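Local coordinates for alpha-L-arabinosidase (Xanthomonas axonopodis pv. citri, PDB 6D25), which probably hydrolyses terminal alpha-L-arabinofuranosyl side groups of arabinoxylans, including internally di-substituted ones, as a trimeric GH51 arabinofuranosidase, at residues Q166-S178 with E182-V194. Residues are numbered along the deposited sequence; the frame is centred on the assembly and turned at random.
Sequences QWAEYMTAPTRSS and ERRANGRDAPWQV
Arg183 leaves helix 178-185 with CG anti to its backbone N (chi1 180°) and then bends at chi3 (62°), which turns its guanidinium onto the end of helix 161-172. Tyr170 turns its CG away from its own backbone N, and one face of its ring meets Arg183 CB. That carbon sits over the ring centre, 3.9 Å from the centroid, in a CH-pi contact. The tyrosine hydroxyl takes a nearly straight bond from Asn186 ND2 (2.9 Å to Tyr170 OH) and also bonds His137.

Arg183 NH1 and NH2 both hold Ala173 O end-on, at 2.9 and 3.0 Å. Arg183 NH1 also bonds Tyr170 O, from above its carbonyl plane. Arg183 NE and NH2 bond Arg188 O and Asp189 O, respectively, in the loop after helix 178-185, which ends in a Schellman motif with Gly187 at C-prime. Arg184 grips Thr175 O in the same end-on way, with NH1 at 2.9 Å. The Arg176 guanidinium stacks on Arg184, planes 25° apart.

Trp192 N bonds Met171 O (3.0 Å), and the Trp192 ring packs its CE3 against Met171 CG. Val194 CG2 meets Thr172 CG2 at 3.6 Å.

This corner lies on the outer side of the (beta/alpha)8 barrel, between strands 149-154 and 196-199. Here two arginines serve carbonyls of the turn after helix 161-172. Asp189, in a salt bridge with Arg184 NE, probably offsets part of the repulsion between the stacked guanidiniums.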
ATOM      1  N   GLN A 166      -2.600   9.615  12.597  1.00 18.24           N
ATOM      2  CA  GLN A 166      -3.688  10.278  13.368  1.00 19.27           C
ATOM      3  C   GLN A 166      -3.706   9.753  14.807  1.00 18.22           C
ATOM      4  O   GLN A 166      -3.983  10.487  15.713  1.00 18.54           O
ATOM      5  CB  GLN A 166      -5.029  10.086  12.664  1.00 20.04           C
ATOM      6  CG  GLN A 166      -5.090  10.908  11.366  1.00 22.92           C
ATOM      7  CD  GLN A 166      -6.479  11.059  10.813  1.00 25.86           C
ATOM      8  OE1 GLN A 166      -7.300  10.180  11.016  1.00 30.32           O
ATOM      9  NE2 GLN A 166      -6.727  12.162  10.120  1.00 29.08           N
ATOM     10  N   TRP A 167      -3.409   8.484  14.993  1.00 17.22           N
ATOM     11  CA  TRP A 167      -3.431   7.910  16.339  1.00 16.32           C
ATOM     12  C   TRP A 167      -2.380   8.581  17.226  1.00 16.25           C
ATOM     13  O   TRP A 167      -2.670   8.920  18.365  1.00 15.64           O
ATOM     14  CB  TRP A 167      -3.171   6.403  16.296  1.00 15.55           C
ATOM     15  CG  TRP A 167      -3.573   5.651  17.516  1.00 14.76           C
ATOM     16  CD1 TRP A 167      -4.358   6.094  18.534  1.00 14.86           C
ATOM     17  CD2 TRP A 167      -3.265   4.285  17.818  1.00 14.55           C
ATOM     18  NE1 TRP A 167      -4.571   5.086  19.432  1.00 14.70           N
ATOM     19  CE2 TRP A 167      -3.928   3.968  19.024  1.00 14.10           C
ATOM     20  CE3 TRP A 167      -2.514   3.294  17.188  1.00 14.09           C
ATOM     21  CZ2 TRP A 167      -3.850   2.715  19.605  1.00 14.02           C
ATOM     22  CZ3 TRP A 167      -2.454   2.038  17.757  1.00 13.95           C
ATOM     23  CH2 TRP A 167      -3.137   1.754  18.931  1.00 13.76           C
ATOM     24  N   ALA A 168      -1.172   8.736  16.692  1.00 16.30           N
ATOM     25  CA  ALA A 168      -0.105   9.384  17.414  1.00 17.61           C
ATOM     26  C   ALA A 168      -0.495  10.830  17.774  1.00 17.74           C
ATOM     27  O   ALA A 168      -0.226  11.266  18.905  1.00 18.65           O
ATOM     28  CB  ALA A 168       1.159   9.392  16.589  1.00 18.42           C
ATOM     29  N   GLU A 169      -1.114  11.552  16.847  1.00 17.09           N
ATOM     30  CA  GLU A 169      -1.537  12.921  17.126  1.00 18.68           C
ATOM     31  C   GLU A 169      -2.610  12.927  18.230  1.00 17.88           C
ATOM     32  O   GLU A 169      -2.539  13.728  19.187  1.00 18.21           O
ATOM     33  CB  GLU A 169      -2.070  13.631  15.870  1.00 19.61           C
ATOM     34  CG  GLU A 169      -2.593  15.054  16.112  1.00 21.93           C
ATOM     35  CD  GLU A 169      -3.171  15.754  14.892  1.00 24.24           C
ATOM     36  OE1 GLU A 169      -2.664  15.444  13.775  1.00 25.62           O
ATOM     37  OE2 GLU A 169      -4.182  16.603  15.025  1.00 25.83           O
ATOM     38  N   TYR A 170      -3.605  12.048  18.093  1.00 17.07           N
ATOM     39  CA  TYR A 170      -4.673  11.955  19.071  1.00 16.41           C
ATOM     40  C   TYR A 170      -4.092  11.811  20.480  1.00 16.04           C
ATOM     41  O   TYR A 170      -4.525  12.473  21.420  1.00 15.86           O
ATOM     42  CB  TYR A 170      -5.549  10.753  18.754  1.00 15.97           C
ATOM     43  CG  TYR A 170      -6.730  10.552  19.671  1.00 15.79           C
ATOM     44  CD1 TYR A 170      -6.611   9.784  20.810  1.00 15.90           C
ATOM     45  CD2 TYR A 170      -7.955  11.127  19.393  1.00 15.98           C
ATOM     46  CE1 TYR A 170      -7.694   9.566  21.648  1.00 16.66           C
ATOM     47  CE2 TYR A 170      -9.046  10.921  20.214  1.00 16.64           C
ATOM     48  CZ  TYR A 170      -8.930  10.125  21.341  1.00 16.47           C
ATOM     49  OH  TYR A 170     -10.020   9.918  22.150  1.00 17.21           O
ATOM     50  N   MET A 171      -3.120  10.927  20.614  1.00 16.11           N
ATOM     51  CA  MET A 171      -2.596  10.579  21.939  1.00 16.75           C
ATOM     52  C   MET A 171      -1.627  11.650  22.482  1.00 16.87           C
ATOM     53  O   MET A 171      -1.561  11.791  23.705  1.00 16.32           O
ATOM     54  CB  MET A 171      -1.873   9.231  21.915  1.00 16.83           C
ATOM     55  CG  MET A 171      -2.860   8.050  21.857  1.00 17.05           C
ATOM     56  SD  MET A 171      -2.027   6.442  22.033  1.00 18.04           S
ATOM     57  CE  MET A 171      -1.216   6.288  20.449  1.00 17.33           C
ATOM     58  N   THR A 172      -0.865  12.330  21.612  1.00 17.27           N
ATOM     59  CA  THR A 172       0.314  13.126  22.085  1.00 18.18           C
ATOM     60  C   THR A 172       0.211  14.630  21.789  1.00 19.12           C
ATOM     61  O   THR A 172       0.996  15.367  22.324  1.00 19.29           O
ATOM     62  CB  THR A 172       1.626  12.614  21.456  1.00 18.16           C
ATOM     63  OG1 THR A 172       1.643  12.824  20.038  1.00 18.08           O
ATOM     64  CG2 THR A 172       1.862  11.153  21.759  1.00 17.45           C
ATOM     65  N   ALA A 173      -0.718  15.093  20.967  1.00 20.17           N
ATOM     66  CA  ALA A 173      -0.739  16.499  20.557  1.00 21.45           C
ATOM     67  C   ALA A 173      -1.132  17.399  21.733  1.00 23.51           C
ATOM     68  O   ALA A 173      -2.164  17.175  22.357  1.00 23.16           O
ATOM     69  CB  ALA A 173      -1.649  16.717  19.379  1.00 21.86           C
ATOM     70  N   PRO A 174      -0.312  18.437  22.017  1.00 24.24           N
ATOM     71  CA  PRO A 174      -0.657  19.428  23.024  1.00 25.28           C
ATOM     72  C   PRO A 174      -1.464  20.610  22.481  1.00 25.62           C
ATOM     73  O   PRO A 174      -1.931  21.426  23.268  1.00 25.03           O
ATOM     74  CB  PRO A 174       0.731  19.902  23.523  1.00 26.14           C
ATOM     75  CG  PRO A 174       1.557  19.894  22.260  1.00 26.06           C
ATOM     76  CD  PRO A 174       1.052  18.677  21.507  1.00 25.06           C
ATOM     77  N   THR A 175      -1.602  20.719  21.168  1.00 25.62           N
ATOM     78  CA  THR A 175      -2.295  21.868  20.532  1.00 26.61           C
ATOM     79  C   THR A 175      -3.820  21.680  20.630  1.00 25.82           C
ATOM     80  O   THR A 175      -4.299  20.676  21.182  1.00 23.88           O
ATOM     81  CB  THR A 175      -1.886  21.943  19.054  1.00 27.74           C
ATOM     82  OG1 THR A 175      -2.114  20.664  18.432  1.00 27.30           O
ATOM     83  CG2 THR A 175      -0.446  22.383  18.910  1.00 29.35           C
ATOM     84  N   ARG A 176      -4.550  22.566  20.015  1.00 26.52           N
ATOM     85  CA  ARG A 176      -6.019  22.508  19.953  1.00 27.69           C
ATOM     86  C   ARG A 176      -6.476  22.042  18.560  1.00 25.22           C
ATOM     87  O   ARG A 176      -7.487  22.512  18.037  1.00 25.11           O
ATOM     88  CB  ARG A 176      -6.611  23.875  20.310  1.00 31.70           C
ATOM     89  CG  ARG A 176      -6.046  24.471  21.597  1.00 37.36           C
ATOM     90  CD  ARG A 176      -6.628  23.819  22.815  1.00 41.78           C
ATOM     91  NE  ARG A 176      -6.090  24.318  24.088  1.00 48.48           N
ATOM     92  CZ  ARG A 176      -6.355  23.730  25.244  1.00 48.28           C
ATOM     93  NH1 ARG A 176      -5.451  23.721  26.211  1.00 50.34           N
ATOM     94  NH2 ARG A 176      -7.502  23.087  25.387  1.00 44.52           N
ATOM     95  N   SER A 177      -5.741  21.086  17.973  1.00 22.15           N
ATOM     96  CA  SER A 177      -6.180  20.414  16.788  1.00 20.92           C
ATOM     97  C   SER A 177      -7.458  19.602  17.077  1.00 20.17           C
ATOM     98  O   SER A 177      -7.759  19.243  18.218  1.00 18.53           O
ATOM     99  CB  SER A 177      -5.054  19.524  16.280  1.00 20.50           C
ATOM    100  OG  SER A 177      -4.979  18.292  17.027  1.00 20.57           O
ATOM    101  N   SER A 178      -8.191  19.276  16.023  1.00 20.48           N
ATOM    102  CA  SER A 178      -9.422  18.518  16.143  1.00 20.82           C
ATOM    103  C   SER A 178      -9.171  17.157  16.811  1.00 19.13           C
ATOM    104  O   SER A 178     -10.008  16.729  17.608  1.00 18.07           O
ATOM    105  CB  SER A 178     -10.101  18.346  14.811  1.00 21.92           C
ATOM    106  OG  SER A 178     -10.609  19.608  14.412  1.00 23.77           O
ATOM    107  N   GLU A 182     -10.635  15.956  20.380  1.00 18.36           N
ATOM    108  CA  GLU A 182     -11.404  14.752  20.472  1.00 19.34           C
ATOM    109  C   GLU A 182     -10.932  13.914  21.679  1.00 18.03           C
ATOM    110  O   GLU A 182     -11.764  13.396  22.445  1.00 17.25           O
ATOM    111  CB  GLU A 182     -11.323  13.976  19.154  1.00 21.46           C
ATOM    112  CG  GLU A 182     -12.271  12.808  19.113  1.00 24.73           C
ATOM    113  CD  GLU A 182     -12.261  12.029  17.801  1.00 28.41           C
ATOM    114  OE1 GLU A 182     -11.629  12.489  16.820  1.00 31.09           O
ATOM    115  OE2 GLU A 182     -12.978  10.987  17.764  1.00 30.71           O
ATOM    116  N   ARG A 183      -9.611  13.788  21.858  1.00 16.86           N
ATOM    117  CA  ARG A 183      -9.073  13.197  23.072  1.00 16.72           C
ATOM    118  C   ARG A 183      -9.623  13.919  24.327  1.00 17.24           C
ATOM    119  O   ARG A 183     -10.046  13.265  25.307  1.00 16.72           O
ATOM    120  CB  ARG A 183      -7.549  13.244  23.058  1.00 16.41           C
ATOM    121  CG  ARG A 183      -6.907  12.647  24.297  1.00 16.26           C
ATOM    122  CD  ARG A 183      -5.458  13.053  24.516  1.00 16.22           C
ATOM    123  NE  ARG A 183      -5.290  14.489  24.715  1.00 16.17           N
ATOM    124  CZ  ARG A 183      -4.476  15.299  24.004  1.00 16.65           C
ATOM    125  NH1 ARG A 183      -3.852  14.882  22.904  1.00 15.64           N
ATOM    126  NH2 ARG A 183      -4.299  16.559  24.431  1.00 16.72           N
ATOM    127  N   ARG A 184      -9.601  15.245  24.310  1.00 17.24           N
ATOM    128  CA  ARG A 184     -10.113  16.023  25.441  1.00 18.40           C
ATOM    129  C   ARG A 184     -11.610  15.737  25.651  1.00 18.36           C
ATOM    130  O   ARG A 184     -12.037  15.582  26.802  1.00 19.20           O
ATOM    131  CB  ARG A 184      -9.851  17.520  25.265  1.00 19.13           C
ATOM    132  CG  ARG A 184      -8.382  17.880  25.086  1.00 20.00           C
ATOM    133  CD  ARG A 184      -8.124  19.385  25.188  1.00 21.71           C
ATOM    134  NE  ARG A 184      -6.687  19.637  25.155  1.00 22.80           N
ATOM    135  CZ  ARG A 184      -5.958  19.875  24.084  1.00 22.91           C
ATOM    136  NH1 ARG A 184      -6.548  20.038  22.917  1.00 23.04           N
ATOM    137  NH2 ARG A 184      -4.627  19.910  24.192  1.00 23.60           N
ATOM    138  N   ALA A 185     -12.398  15.689  24.592  1.00 17.98           N
ATOM    139  CA  ALA A 185     -13.842  15.418  24.662  1.00 18.01           C
ATOM    140  C   ALA A 185     -14.074  14.040  25.322  1.00 18.12           C
ATOM    141  O   ALA A 185     -15.071  13.851  26.048  1.00 17.94           O
ATOM    142  CB  ALA A 185     -14.462  15.442  23.272  1.00 17.93           C
ATOM    143  N   ASN A 186     -13.161  13.096  25.048  1.00 17.46           N
ATOM    144  CA  ASN A 186     -13.269  11.737  25.533  1.00 17.84           C
ATOM    145  C   ASN A 186     -12.666  11.613  26.947  1.00 18.68           C
ATOM    146  O   ASN A 186     -12.570  10.514  27.478  1.00 19.35           O
ATOM    147  CB  ASN A 186     -12.613  10.773  24.545  1.00 17.02           C
ATOM    148  CG  ASN A 186     -13.469  10.543  23.319  1.00 16.89           C
ATOM    149  OD1 ASN A 186     -14.691  10.701  23.390  1.00 17.42           O
ATOM    150  ND2 ASN A 186     -12.866  10.244  22.183  1.00 15.99           N
ATOM    151  N   GLY A 187     -12.264  12.724  27.567  1.00 20.00           N
ATOM    152  CA  GLY A 187     -11.958  12.775  28.986  1.00 20.53           C
ATOM    153  C   GLY A 187     -10.483  12.899  29.317  1.00 20.90           C
ATOM    154  O   GLY A 187     -10.167  12.828  30.472  1.00 20.73           O
ATOM    155  N   ARG A 188      -9.584  13.096  28.357  1.00 20.62           N
ATOM    156  CA  ARG A 188      -8.157  13.239  28.652  1.00 20.43           C
ATOM    157  C   ARG A 188      -7.650  14.590  28.120  1.00 20.77           C
ATOM    158  O   ARG A 188      -7.402  14.786  26.921  1.00 18.94           O
ATOM    159  CB  ARG A 188      -7.380  12.083  28.014  1.00 19.76           C
ATOM    160  CG  ARG A 188      -5.883  12.203  28.178  1.00 19.86           C
ATOM    161  CD  ARG A 188      -5.429  12.026  29.622  1.00 20.21           C
ATOM    162  NE  ARG A 188      -3.992  12.332  29.701  1.00 20.25           N
ATOM    163  CZ  ARG A 188      -3.164  11.918  30.655  1.00 20.01           C
ATOM    164  NH1 ARG A 188      -3.595  11.132  31.620  1.00 18.98           N
ATOM    165  NH2 ARG A 188      -1.889  12.239  30.586  1.00 19.46           N
ATOM    166  N   ASP A 189      -7.461  15.527  29.019  1.00 21.74           N
ATOM    167  CA  ASP A 189      -7.089  16.890  28.645  1.00 23.71           C
ATOM    168  C   ASP A 189      -5.635  16.924  28.158  1.00 22.65           C
ATOM    169  O   ASP A 189      -5.358  17.406  27.057  1.00 22.07           O
ATOM    170  CB  ASP A 189      -7.362  17.863  29.794  1.00 26.30           C
ATOM    171  CG  ASP A 189      -6.944  19.301  29.493  1.00 29.78           C
ATOM    172  OD1 ASP A 189      -7.140  19.779  28.366  1.00 32.66           O
ATOM    173  OD2 ASP A 189      -6.421  19.921  30.398  1.00 37.01           O
ATOM    174  N   ALA A 190      -4.714  16.465  28.997  1.00 21.86           N
ATOM    175  CA  ALA A 190      -3.285  16.539  28.646  1.00 21.72           C
ATOM    176  C   ALA A 190      -2.937  15.377  27.712  1.00 20.61           C
ATOM    177  O   ALA A 190      -3.541  14.327  27.771  1.00 19.38           O
ATOM    178  CB  ALA A 190      -2.434  16.489  29.910  1.00 22.03           C
ATOM    179  N   PRO A 191      -1.931  15.569  26.877  1.00 20.35           N
ATOM    180  CA  PRO A 191      -1.390  14.436  26.139  1.00 19.60           C
ATOM    181  C   PRO A 191      -0.925  13.306  27.081  1.00 18.86           C
ATOM    182  O   PRO A 191      -0.579  13.566  28.230  1.00 18.39           O
ATOM    183  CB  PRO A 191      -0.129  14.970  25.438  1.00 20.22           C
ATOM    184  CG  PRO A 191      -0.277  16.446  25.435  1.00 20.96           C
ATOM    185  CD  PRO A 191      -1.161  16.791  26.626  1.00 20.79           C
ATOM    186  N   TRP A 192      -0.918  12.090  26.584  1.00 17.71           N
ATOM    187  CA  TRP A 192      -0.190  11.010  27.211  1.00 17.34           C
ATOM    188  C   TRP A 192       1.231  10.965  26.630  1.00 17.70           C
ATOM    189  O   TRP A 192       1.512  11.499  25.562  1.00 18.03           O
ATOM    190  CB  TRP A 192      -0.843   9.657  26.936  1.00 17.00           C
ATOM    191  CG  TRP A 192      -2.200   9.404  27.515  1.00 16.76           C
ATOM    192  CD1 TRP A 192      -2.502   9.065  28.800  1.00 16.81           C
ATOM    193  CD2 TRP A 192      -3.431   9.349  26.779  1.00 16.72           C
ATOM    194  NE1 TRP A 192      -3.840   8.835  28.912  1.00 16.86           N
ATOM    195  CE2 TRP A 192      -4.439   8.975  27.683  1.00 16.82           C
ATOM    196  CE3 TRP A 192      -3.770   9.537  25.442  1.00 16.83           C
ATOM    197  CZ2 TRP A 192      -5.770   8.813  27.299  1.00 17.07           C
ATOM    198  CZ3 TRP A 192      -5.087   9.400  25.062  1.00 16.99           C
ATOM    199  CH2 TRP A 192      -6.075   9.028  25.979  1.00 17.20           C
ATOM    200  N   GLN A 193       2.107  10.269  27.322  1.00 17.33           N
ATOM    201  CA  GLN A 193       3.420   9.935  26.816  1.00 17.68           C
ATOM    202  C   GLN A 193       3.337   8.615  26.051  1.00 16.91           C
ATOM    203  O   GLN A 193       2.795   7.623  26.563  1.00 15.68           O
ATOM    204  CB  GLN A 193       4.422   9.801  27.977  1.00 18.49           C
ATOM    205  CG  GLN A 193       4.530  11.049  28.844  1.00 19.69           C
ATOM    206  CD  GLN A 193       5.081  12.242  28.094  1.00 20.94           C
ATOM    207  OE1 GLN A 193       6.171  12.168  27.528  1.00 22.43           O
ATOM    208  NE2 GLN A 193       4.327  13.325  28.078  1.00 20.18           N
ATOM    209  N   VAL A 194       3.878   8.631  24.834  1.00 17.17           N
ATOM    210  CA  VAL A 194       3.990   7.456  23.983  1.00 17.42           C
ATOM    211  C   VAL A 194       5.464   7.264  23.603  1.00 17.48           C
ATOM    212  O   VAL A 194       5.903   7.658  22.514  1.00 17.45           O
ATOM    213  CB  VAL A 194       3.082   7.549  22.742  1.00 17.89           C
ATOM    214  CG1 VAL A 194       3.188   6.279  21.908  1.00 18.17           C
ATOM    215  CG2 VAL A 194       1.622   7.799  23.129  1.00 18.92           C
TER
HETATM  216  O   HOH W   1      -7.202  22.153  27.874  1.00 33.77           O